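Local coordinates for putative DNA protection protein (Streptomyces coelicolor, PDB 4CYB) that probably oxidises iron and binds it in the ferric form, as a twelve-subunit member of the Dps branch of the ferritins, at residues J[14-19]-J[80-85]; J[62-67]-J[159-164]; J[104-107]-J[111-114]; J[121-126]-J[148-153]. All blocks are in the same frame, centred on the assembly; numbering follows the deposited sequence.

Overall arrangement
From the N terminus, interaction 1 comes first: it joins the run into helix 18-48 to the exit of helix 54-81, and the loop it closes is almost wholly helical, the first hairpin of the ferritin-like bundle. Interaction 2 opens inside that loop, at 62-67, and closes far beyond it at 159-164, so the two cross along the chain; both use helix 54-81, with centres about 33 Å apart. Nested within interaction 2 are two contacts in series. Interaction 3 folds the short strand 106-107 against the first turns of helix 109-136, and interaction 4 pairs that helix with helix 140-164. Interaction 2 touches both of these, whereas interaction 1 touches none of the others.

Interaction 1 (J[14-19]-J[80-85]); sequences VALTMD and QTLGGV
Val14 and Leu16 lean on Thr81 and Leu82 at one end of the four-helix bundle of a ferritin-like subunit, where the chain about to enter helix 18-48 meets the turn by which helix 54-81 ends. The case illustrates how a helix terminus can be covered by an irregular segment as well as by a neighbouring helix. Val14 has the most surface buried here, and what it covers is backbone: CG1 sits 3.7 Å from Thr81 O, with CG2 of the same valine only slightly farther from that oxygen. Its first torsion (chi1 -66°) sets CG1 anti to the carbonyl carbon and leaves CG2 between the two backbone arms, so that both methyls front the carbonyl. The hydroxyl of Thr81 turns back into its own helix, where OG1 is hydrogen-bonded to Glu77 O; Glu77 is one of the iron ligands seen in this structure, and Thr81 therefore lies one turn beyond an iron ligand, with its side chain about 10 Å from the bound iron.

Leu82 follows Val14 in buried area. It belongs to a Schellman motif: Gly83 leaves the helix with positive phi (90°), a conformation in which a side chain would press on the preceding carbonyl oxygen, and Gly83 N bonds back to Gln80 O at 2.9 Å. Ser24, Cys25 and Leu28 of helix 18-48 also pack on Leu82, while the His128 side chain of a neighbouring subunit lies against Leu16. Between the two leucines the meeting is oblique and made by one methyl from each, Leu16 CD1 to Leu82 CD2 at 3.6 Å.

Interaction 2 (J[62-67]-J[159-164]); sequences DKHAGE and WFVAEH
His64 presents the edge of its imidazole to Phe160, with CB of the phenylalanine lying in the plane of the ring. The nearest ring atom is CE1, 3.8 Å from Phe160 CB, and NE2 is scarcely farther from the same carbon. Val161 meets the same edge: its CG2 stands 4.0 Å from His64 CE1 and is equally close to ND1, near the ring plane. With CG of His64 anti to the carbonyl carbon (chi1 -66°), the ring extends across the gap to this pair of neighbours. Both side chains cross the imidazole obliquely and meet it at its edge, and it is not stacked on the phenyl.

The helices joined are 54-81 and 140-164 of the ferritin-like four-helix bundle, and the example shows how a polar ring can fill an apolar seam once one of its nitrogens has a mate. Here ND1 is hydrogen-bonded to Tyr42 OH of helix 18-48, whose ring also meets the imidazole. An alanine in place of His64 would probably leave a gap beside Phe160 CB and Val161 CG2 and the Tyr42 hydroxyl without this partner.

Phe160 turns its own ring toward a subunit interface, where Phe54 and His58 of a neighbouring subunit meet it edge-to-face. Lys63 NZ lies 5.6 Å from the centroid of that phenyl, at most a weak cation-pi attraction. The closer partner of Lys63 is Glu67: Lys63 NZ forms a salt bridge at 2.7 Å with Glu67 OE2, reached on the syn lone pair, one helical turn along.

Interaction 3 (J[104-107]-J[111-114]); sequences DGVE and SMLS
Met112 lays its side chain against Val106 and Glu107, closing a tight strand-to-helix connection in which the short strand 106-107 turns at once into helix 109-136 of the ferritin-like bundle. The compact part lies round the methionine methyl. CE touches Val106 CG1 at 3.8 Å, the two side chains crossing obliquely, and is 3.5 Å from Glu107 O, a buried carbonyl oxygen with no polar partner in the model. An extended chain (chi2 177°, chi3 168°) carries the methyl back to the strand, while Met112 CG covers Glu107 CB at 4.1 Å. Replacing Met112 by an alanine would probably open a gap beside Val106 CG1 and uncover the Glu107 carbonyl.

The looser side belongs to the partly exposed Ser111, whose CB faces Glu107 CB at 4.2 Å. The glutamate's carboxylate finds its mates elsewhere, OE1 with Tyr45 OH and OE2 in a salt bridge with Arg115 NE. Beyond the subunit, Val106 pairs in antiparallel fashion with a strand of a neighbouring chain, so this small sheet spans the interface. Toward Ser111 itself the carboxylate keeps its distance, with OE2 4.1 Å from Ser111 O.

Interaction 4 (J[121-126]-J[148-153]); sequences ELILTE and SEVLRT
Leu124 pushes its CD2 methyl onto Leu151, in the seam between helices 109-136 and 140-164 of the ferritin-like four-helix bundle. The fit is close: Leu124 CD2 lies 3.5 Å from Leu151 CD1, tighter than carbon atoms usually pack, and as near to the Leu151 carbonyl oxygen. The two side chains cross at about a right angle. Leu151 has CG anti to its backbone nitrogen (chi1 -167°), which sends CD1 over the facing helix, where it also approaches Leu124 O. The CA atoms of Leu124 and Leu151 are 6.0 Å apart, so the helices run close here.

Beside them the second pair is more relaxed, Ile123 CG2 meeting Val150 CG1 at 4.1 Å, again at roughly a right angle. This pair faces the bundle interior: Leu38 of helix 18-48 packs on Ile123, and Val31 and Val75, from helices 18-48 and 54-81, on Val150. Arg152, which points away from segment 121-126, serves the assembly through salt bridges to Glu149 and Asp144 of a neighbouring subunit.

Helix 140-164 widens into a pi-type turn at 148-151. Within the same segment Glu149 O accepts two bonds from a single residue, Thr153, whose N and OG1 arrive from opposite faces of the carbonyl plane; Thr153 OG1 lies 2.8 Å from Glu149 O.

Interaction 1 (J[14-19]-J[80-85])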
loop_
_atom_site.group_PDB
_atom_site.type_symbol
_atom_site.label_atom_id
_atom_site.label_comp_id
_atom_site.label_asym_id
_atom_site.label_seq_id
_atom_site.Cartn_x
_atom_site.Cartn_y
_atom_site.Cartn_z
ATOM N N VAL J 14 27.328 26.903 -3.390
ATOM C CA VAL J 14 25.881 27.123 -3.252
ATOM C C VAL J 14 25.446 28.606 -3.417
ATOM O O VAL J 14 24.388 28.995 -2.895
ATOM C CB VAL J 14 25.321 26.490 -1.950
ATOM C CG1 VAL J 14 25.436 24.950 -2.013
ATOM C CG2 VAL J 14 26.043 27.049 -0.710
ATOM N N ALA J 15 26.241 29.416 -4.148
ATOM C CA ALA J 15 25.843 30.804 -4.520
ATOM C C ALA J 15 25.506 31.701 -3.335
ATOM O O ALA J 15 24.630 32.568 -3.427
ATOM C CB ALA J 15 24.662 30.793 -5.481
ATOM N N LEU J 16 26.100 31.432 -2.193
ATOM C CA LEU J 16 25.887 32.285 -0.994
ATOM C C LEU J 16 27.272 32.635 -0.458
ATOM O O LEU J 16 28.172 31.770 -0.424
ATOM C CB LEU J 16 25.111 31.485 0.086
ATOM C CG LEU J 16 23.620 31.186 -0.171
ATOM C CD1 LEU J 16 23.044 30.340 0.948
ATOM C CD2 LEU J 16 22.856 32.507 -0.254
ATOM N N THR J 17 27.480 33.891 -0.034
ATOM C CA THR J 17 28.792 34.286 0.526
ATOM C C THR J 17 29.182 33.505 1.812
ATOM O O THR J 17 28.326 33.060 2.589
ATOM C CB THR J 17 28.871 35.824 0.840
ATOM O OG1 THR J 17 28.174 36.100 2.060
ATOM C CG2 THR J 17 28.274 36.676 -0.245
ATOM N N MET J 18 30.483 33.349 2.047
ATOM C CA MET J 18 30.993 32.802 3.276
ATOM C C MET J 18 30.370 33.461 4.527
ATOM O O MET J 18 30.035 32.755 5.483
ATOM C CB MET J 18 32.535 32.871 3.279
ATOM C CG MET J 18 33.223 32.454 4.566
ATOM S SD MET J 18 35.013 32.871 4.621
ATOM C CE MET J 18 35.042 34.642 4.241
ATOM N N ASP J 19 30.177 34.795 4.525
ATOM C CA ASP J 19 29.603 35.441 5.721
ATOM C C ASP J 19 28.130 35.000 5.940
ATOM O O ASP J 19 27.714 34.761 7.080
ATOM C CB ASP J 19 29.565 36.967 5.556
ATOM C CG ASP J 19 30.923 37.627 5.797
ATOM O OD1 ASP J 19 31.841 36.982 6.357
ATOM O OD2 ASP J 19 31.074 38.801 5.375
ATOM N N GLN J 80 24.696 21.390 6.850
ATOM C CA GLN J 80 25.707 20.761 5.998
ATOM C C GLN J 80 25.705 21.318 4.552
ATOM O O GLN J 80 26.768 21.504 3.939
ATOM C CB GLN J 80 25.488 19.216 5.969
ATOM C CG GLN J 80 25.553 18.602 7.371
ATOM C CD GLN J 80 26.871 18.906 8.072
ATOM O OE1 GLN J 80 26.849 19.355 9.188
ATOM N NE2 GLN J 80 27.999 18.731 7.394
ATOM N N THR J 81 24.504 21.572 4.029
ATOM C CA THR J 81 24.336 22.117 2.707
ATOM C C THR J 81 25.030 23.500 2.598
ATOM O O THR J 81 25.510 23.872 1.513
ATOM C CB THR J 81 22.829 22.288 2.407
ATOM O OG1 THR J 81 22.214 20.967 2.333
ATOM C CG2 THR J 81 22.628 23.053 1.061
ATOM N N LEU J 82 25.072 24.236 3.699
ATOM C CA LEU J 82 25.748 25.566 3.691
ATOM C C LEU J 82 27.249 25.432 3.935
ATOM O O LEU J 82 27.949 26.457 4.016
ATOM C CB LEU J 82 25.099 26.456 4.778
ATOM C CG LEU J 82 23.619 26.748 4.507
ATOM C CD1 LEU J 82 22.984 27.342 5.753
ATOM C CD2 LEU J 82 23.396 27.719 3.357
ATOM N N GLY J 83 27.758 24.199 4.057
ATOM C CA GLY J 83 29.217 23.986 4.241
ATOM C C GLY J 83 29.615 23.983 5.704
ATOM O O GLY J 83 30.778 24.009 6.021
ATOM N N GLY J 84 28.630 24.035 6.601
ATOM C CA GLY J 84 28.891 24.119 8.058
ATOM C C GLY J 84 28.935 22.742 8.730
ATOM O O GLY J 84 29.031 21.681 8.044
ATOM N N VAL J 85 28.936 22.776 10.050
ATOM C CA VAL J 85 28.957 21.571 10.891
ATOM C C VAL J 85 27.767 21.564 11.825
ATOM O O VAL J 85 27.641 22.437 12.747
ATOM C CB VAL J 85 30.308 21.433 11.665
ATOM C CG1 VAL J 85 30.388 20.055 12.401
ATOM C CG2 VAL J 85 31.472 21.604 10.669
#

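Interaction 2 (J[62-67]-J[159-164])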
loop_
_atom_site.group_PDB
_atom_site.type_symbol
_atom_site.label_atom_id
_atom_site.label_comp_id
_atom_site.label_asym_id
_atom_site.label_seq_id
_atom_site.Cartn_x
_atom_site.Cartn_y
_atom_site.Cartn_z
ATOM N N ASP J 62 3.941 11.325 21.039
ATOM C CA ASP J 62 4.731 10.677 20.008
ATOM C C ASP J 62 4.566 11.293 18.609
ATOM O O ASP J 62 5.526 11.297 17.830
ATOM C CB ASP J 62 4.408 9.188 19.957
ATOM C CG ASP J 62 5.601 8.362 19.602
ATOM O OD1 ASP J 62 6.758 8.756 19.916
ATOM O OD2 ASP J 62 5.363 7.309 19.034
ATOM N N LYS J 63 3.360 11.777 18.276
ATOM C CA LYS J 63 3.125 12.377 16.986
ATOM C C LYS J 63 4.036 13.614 16.933
ATOM O O LYS J 63 4.724 13.856 15.939
ATOM C CB LYS J 63 1.662 12.796 16.897
ATOM C CG LYS J 63 1.376 13.537 15.574
ATOM C CD LYS J 63 0.004 14.198 15.667
ATOM C CE LYS J 63 -0.346 14.783 14.295
ATOM N NZ LYS J 63 0.184 16.175 14.110
ATOM N N HIS J 64 4.040 14.392 18.022
ATOM C CA HIS J 64 4.897 15.597 18.017
ATOM C C HIS J 64 6.382 15.291 18.001
ATOM O O HIS J 64 7.143 15.966 17.257
ATOM C CB HIS J 64 4.555 16.562 19.176
ATOM C CG HIS J 64 3.225 17.167 19.063
ATOM N ND1 HIS J 64 2.812 18.179 19.886
ATOM C CD2 HIS J 64 2.207 16.969 18.144
ATOM C CE1 HIS J 64 1.577 18.541 19.545
ATOM N NE2 HIS J 64 1.216 17.836 18.456
ATOM N N ALA J 65 6.806 14.254 18.722
ATOM C CA ALA J 65 8.226 13.845 18.698
ATOM C C ALA J 65 8.643 13.475 17.274
ATOM O O ALA J 65 9.711 13.894 16.819
ATOM C CB ALA J 65 8.453 12.631 19.613
ATOM N N GLY J 66 7.833 12.675 16.558
ATOM C CA GLY J 66 8.189 12.282 15.191
ATOM C C GLY J 66 8.344 13.490 14.282
ATOM O O GLY J 66 9.239 13.549 13.478
ATOM N N GLU J 67 7.485 14.479 14.461
ATOM C CA GLU J 67 7.597 15.705 13.663
ATOM C C GLU J 67 8.852 16.505 14.019
ATOM O O GLU J 67 9.536 17.013 13.096
ATOM C CB GLU J 67 6.312 16.529 13.846
ATOM C CG GLU J 67 5.103 15.903 13.106
ATOM C CD GLU J 67 3.745 16.495 13.564
ATOM O OE1 GLU J 67 3.718 17.411 14.418
ATOM O OE2 GLU J 67 2.667 15.986 13.132
ATOM N N TRP J 159 -0.459 24.758 19.954
ATOM C CA TRP J 159 -1.929 24.765 20.025
ATOM C C TRP J 159 -2.499 23.473 20.585
ATOM O O TRP J 159 -3.254 23.482 21.568
ATOM C CB TRP J 159 -2.554 25.131 18.647
ATOM C CG TRP J 159 -4.054 24.934 18.593
ATOM C CD1 TRP J 159 -5.007 25.428 19.454
ATOM C CD2 TRP J 159 -4.776 24.115 17.660
ATOM N NE1 TRP J 159 -6.258 25.008 19.091
ATOM C CE2 TRP J 159 -6.174 24.176 18.049
ATOM C CE3 TRP J 159 -4.407 23.320 16.555
ATOM C CZ2 TRP J 159 -7.180 23.509 17.332
ATOM C CZ3 TRP J 159 -5.438 22.654 15.833
ATOM C CH2 TRP J 159 -6.780 22.754 16.219
ATOM N N PHE J 160 -2.072 22.340 20.033
ATOM C CA PHE J 160 -2.552 21.035 20.460
ATOM C C PHE J 160 -2.206 20.806 21.915
ATOM O O PHE J 160 -3.057 20.345 22.672
ATOM C CB PHE J 160 -1.922 19.888 19.626
ATOM C CG PHE J 160 -2.689 19.539 18.364
ATOM C CD1 PHE J 160 -2.576 20.310 17.205
ATOM C CD2 PHE J 160 -3.468 18.380 18.309
ATOM C CE1 PHE J 160 -3.273 19.970 16.022
ATOM C CE2 PHE J 160 -4.137 18.015 17.132
ATOM C CZ PHE J 160 -4.042 18.822 15.984
ATOM N N VAL J 161 -1.033 21.229 22.356
ATOM C CA VAL J 161 -0.663 20.987 23.749
ATOM C C VAL J 161 -1.460 21.917 24.657
ATOM O O VAL J 161 -2.011 21.492 25.689
ATOM C CB VAL J 161 0.870 21.145 23.989
ATOM C CG1 VAL J 161 1.235 21.068 25.480
ATOM C CG2 VAL J 161 1.633 20.007 23.256
ATOM N N ALA J 162 -1.515 23.176 24.268
ATOM C CA ALA J 162 -2.146 24.212 25.120
ATOM C C ALA J 162 -3.610 23.953 25.388
ATOM O O ALA J 162 -4.114 24.238 26.512
ATOM C CB ALA J 162 -1.951 25.597 24.505
ATOM N N GLU J 163 -4.318 23.396 24.405
ATOM C CA GLU J 163 -5.743 23.070 24.600
ATOM C C GLU J 163 -5.992 22.053 25.677
ATOM O O GLU J 163 -7.034 22.103 26.313
ATOM C CB GLU J 163 -6.466 22.663 23.275
ATOM C CG GLU J 163 -6.564 23.722 22.185
ATOM C CD GLU J 163 -7.157 25.073 22.617
ATOM O OE1 GLU J 163 -7.685 25.245 23.740
ATOM O OE2 GLU J 163 -7.114 25.967 21.777
ATOM N N HIS J 164 -5.049 21.139 25.921
ATOM C CA HIS J 164 -5.180 20.157 27.001
ATOM C C HIS J 164 -5.061 20.741 28.399
ATOM O O HIS J 164 -5.498 20.111 29.348
ATOM C CB HIS J 164 -4.156 19.047 26.867
ATOM C CG HIS J 164 -4.409 18.192 25.670
ATOM N ND1 HIS J 164 -5.165 17.062 25.704
ATOM C CD2 HIS J 164 -4.028 18.374 24.362
ATOM C CE1 HIS J 164 -5.259 16.557 24.424
ATOM N NE2 HIS J 164 -4.538 17.335 23.634
#

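Interaction 3 (J[104-107]-J[111-114])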
loop_
_atom_site.group_PDB
_atom_site.type_symbol
_atom_site.label_atom_id
_atom_site.label_comp_id
_atom_site.label_asym_id
_atom_site.label_seq_id
_atom_site.Cartn_x
_atom_site.Cartn_y
_atom_site.Cartn_z
ATOM N N ASP J 104 14.855 15.147 36.767
ATOM C CA ASP J 104 15.170 13.758 36.269
ATOM C C ASP J 104 13.975 12.834 36.393
ATOM O O ASP J 104 13.831 11.878 35.599
ATOM C CB ASP J 104 16.276 13.163 37.107
ATOM C CG ASP J 104 17.610 13.848 36.884
ATOM O OD1 ASP J 104 17.735 14.598 35.911
ATOM O OD2 ASP J 104 18.551 13.625 37.681
ATOM N N GLY J 105 13.137 13.109 37.395
ATOM C CA GLY J 105 11.990 12.233 37.698
ATOM C C GLY J 105 10.697 12.637 36.986
ATOM O O GLY J 105 10.712 13.286 35.905
ATOM N N VAL J 106 9.581 12.212 37.561
ATOM C CA VAL J 106 8.251 12.399 36.933
ATOM C C VAL J 106 7.568 13.614 37.533
ATOM O O VAL J 106 7.365 13.660 38.754
ATOM C CB VAL J 106 7.366 11.160 37.162
ATOM C CG1 VAL J 106 6.020 11.282 36.434
ATOM C CG2 VAL J 106 8.084 9.893 36.724
ATOM N N GLU J 107 7.276 14.622 36.698
ATOM C CA GLU J 107 6.500 15.819 37.116
ATOM C C GLU J 107 5.008 15.573 37.058
ATOM O O GLU J 107 4.556 14.570 36.483
ATOM C CB GLU J 107 6.806 16.993 36.148
ATOM C CG GLU J 107 8.257 17.522 36.167
ATOM C CD GLU J 107 8.650 18.126 34.802
ATOM O OE1 GLU J 107 9.060 17.376 33.874
ATOM O OE2 GLU J 107 8.528 19.355 34.619
ATOM N N SER J 111 2.316 20.190 34.536
ATOM C CA SER J 111 3.671 20.785 34.459
ATOM C C SER J 111 4.469 20.297 33.273
ATOM O O SER J 111 5.265 21.063 32.713
ATOM C CB SER J 111 4.500 20.500 35.710
ATOM O OG SER J 111 3.814 21.099 36.801
ATOM N N MET J 112 4.301 19.026 32.937
ATOM C CA MET J 112 4.984 18.513 31.730
ATOM C C MET J 112 4.477 19.334 30.542
ATOM O O MET J 112 5.281 19.786 29.720
ATOM C CB MET J 112 4.658 17.027 31.492
ATOM C CG MET J 112 5.024 16.056 32.600
ATOM S SD MET J 112 4.448 14.397 32.064
ATOM C CE MET J 112 5.286 13.394 33.321
ATOM N N LEU J 113 3.143 19.509 30.423
ATOM C CA LEU J 113 2.570 20.215 29.260
ATOM C C LEU J 113 3.078 21.668 29.240
ATOM O O LEU J 113 3.431 22.201 28.184
ATOM C CB LEU J 113 1.029 20.192 29.273
ATOM C CG LEU J 113 0.427 18.761 29.247
ATOM C CD1 LEU J 113 -1.082 18.802 29.127
ATOM C CD2 LEU J 113 0.975 17.998 28.038
ATOM N N SER J 114 3.076 22.312 30.403
ATOM C CA SER J 114 3.600 23.710 30.492
ATOM C C SER J 114 5.066 23.841 30.061
ATOM O O SER J 114 5.423 24.838 29.406
ATOM C CB SER J 114 3.458 24.209 31.928
ATOM O OG SER J 114 2.081 24.409 32.154
#

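Interaction 4 (J[121-126]-J[148-153])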
loop_
_atom_site.group_PDB
_atom_site.type_symbol
_atom_site.label_atom_id
_atom_site.label_comp_id
_atom_site.label_asym_id
_atom_site.label_seq_id
_atom_site.Cartn_x
_atom_site.Cartn_y
_atom_site.Cartn_z
ATOM N N GLU J 121 7.677 28.161 22.865
ATOM C CA GLU J 121 7.717 29.634 22.822
ATOM C C GLU J 121 9.153 30.153 22.623
ATOM O O GLU J 121 9.366 31.121 21.867
ATOM C CB GLU J 121 7.067 30.263 24.072
ATOM C CG GLU J 121 6.892 31.782 23.907
ATOM C CD GLU J 121 5.493 32.295 24.257
ATOM O OE1 GLU J 121 4.946 31.868 25.311
ATOM O OE2 GLU J 121 4.932 33.118 23.475
ATOM N N LEU J 122 10.116 29.522 23.309
ATOM C CA LEU J 122 11.540 29.832 23.161
ATOM C C LEU J 122 12.010 29.699 21.702
ATOM O O LEU J 122 12.593 30.645 21.096
ATOM C CB LEU J 122 12.335 28.902 24.086
ATOM C CG LEU J 122 13.799 29.173 24.273
ATOM C CD1 LEU J 122 14.254 28.693 25.663
ATOM C CD2 LEU J 122 14.610 28.569 23.119
ATOM N N ILE J 123 11.741 28.516 21.109
ATOM C CA ILE J 123 12.042 28.244 19.714
ATOM C C ILE J 123 11.308 29.190 18.754
ATOM O O ILE J 123 11.924 29.718 17.819
ATOM C CB ILE J 123 11.738 26.735 19.399
ATOM C CG1 ILE J 123 12.719 25.882 20.217
ATOM C CG2 ILE J 123 11.933 26.455 17.909
ATOM C CD1 ILE J 123 12.441 24.355 20.166
ATOM N N LEU J 124 10.026 29.447 18.989
ATOM C CA LEU J 124 9.235 30.384 18.101
ATOM C C LEU J 124 9.871 31.816 18.141
ATOM O O LEU J 124 10.074 32.435 17.082
ATOM C CB LEU J 124 7.754 30.435 18.530
ATOM C CG LEU J 124 6.973 29.162 18.164
ATOM C CD1 LEU J 124 5.589 29.184 18.763
ATOM C CD2 LEU J 124 6.822 29.019 16.639
ATOM N N THR J 125 10.260 32.263 19.334
ATOM C CA THR J 125 10.889 33.614 19.452
ATOM C C THR J 125 12.205 33.691 18.652
ATOM O O THR J 125 12.424 34.608 17.850
ATOM C CB THR J 125 11.072 33.968 20.934
ATOM O OG1 THR J 125 9.773 33.970 21.548
ATOM C CG2 THR J 125 11.717 35.363 21.090
ATOM N N GLU J 126 13.037 32.675 18.814
ATOM C CA GLU J 126 14.296 32.540 18.074
ATOM C C GLU J 126 14.066 32.454 16.571
ATOM O O GLU J 126 14.803 33.039 15.796
ATOM C CB GLU J 126 15.026 31.265 18.494
ATOM C CG GLU J 126 15.799 31.418 19.781
ATOM C CD GLU J 126 17.286 31.673 19.601
ATOM O OE1 GLU J 126 17.796 31.913 18.442
ATOM O OE2 GLU J 126 17.945 31.628 20.673
ATOM N N SER J 148 8.498 27.913 7.018
ATOM C CA SER J 148 7.426 27.025 6.544
ATOM C C SER J 148 7.446 25.738 7.338
ATOM O O SER J 148 6.410 25.057 7.485
ATOM C CB SER J 148 7.561 26.700 5.037
ATOM O OG SER J 148 8.741 25.945 4.892
ATOM N N GLU J 149 8.606 25.391 7.854
ATOM C CA GLU J 149 8.728 24.155 8.637
ATOM C C GLU J 149 8.847 24.345 10.147
ATOM O O GLU J 149 7.973 23.871 10.879
ATOM C CB GLU J 149 9.877 23.312 8.083
ATOM C CG GLU J 149 9.587 23.073 6.601
ATOM C CD GLU J 149 10.534 22.137 5.918
ATOM O OE1 GLU J 149 10.847 21.079 6.504
ATOM O OE2 GLU J 149 10.951 22.462 4.784
ATOM N N VAL J 150 9.931 25.000 10.607
ATOM C CA VAL J 150 10.188 25.115 12.034
ATOM C C VAL J 150 9.077 25.893 12.699
ATOM O O VAL J 150 8.454 25.429 13.645
ATOM C CB VAL J 150 11.571 25.703 12.363
ATOM C CG1 VAL J 150 11.764 25.687 13.888
ATOM C CG2 VAL J 150 12.668 24.857 11.702
ATOM N N LEU J 151 8.839 27.104 12.205
ATOM C CA LEU J 151 7.837 27.971 12.818
ATOM C C LEU J 151 6.449 27.387 12.762
ATOM O O LEU J 151 5.791 27.243 13.797
ATOM C CB LEU J 151 7.860 29.350 12.147
ATOM C CG LEU J 151 7.098 30.442 12.890
ATOM C CD1 LEU J 151 7.972 31.014 14.014
ATOM C CD2 LEU J 151 6.784 31.564 11.907
ATOM N N ARG J 152 5.994 27.038 11.568
ATOM C CA ARG J 152 4.658 26.537 11.462
ATOM C C ARG J 152 4.411 25.247 12.255
ATOM O O ARG J 152 3.328 25.060 12.848
ATOM C CB ARG J 152 4.276 26.363 10.012
ATOM C CG ARG J 152 3.962 27.768 9.409
ATOM C CD ARG J 152 3.420 27.654 8.008
ATOM N NE ARG J 152 2.152 26.909 7.950
ATOM C CZ ARG J 152 1.648 26.429 6.806
ATOM N NH1 ARG J 152 2.287 26.636 5.668
ATOM N NH2 ARG J 152 0.491 25.740 6.801
ATOM N N THR J 153 5.387 24.340 12.247
ATOM C CA THR J 153 5.207 23.126 13.058
ATOM C C THR J 153 5.145 23.399 14.545
ATOM O O THR J 153 4.293 22.842 15.233
ATOM C CB THR J 153 6.341 22.094 12.857
ATOM O OG1 THR J 153 6.317 21.713 11.494
ATOM C CG2 THR J 153 6.117 20.869 13.724
#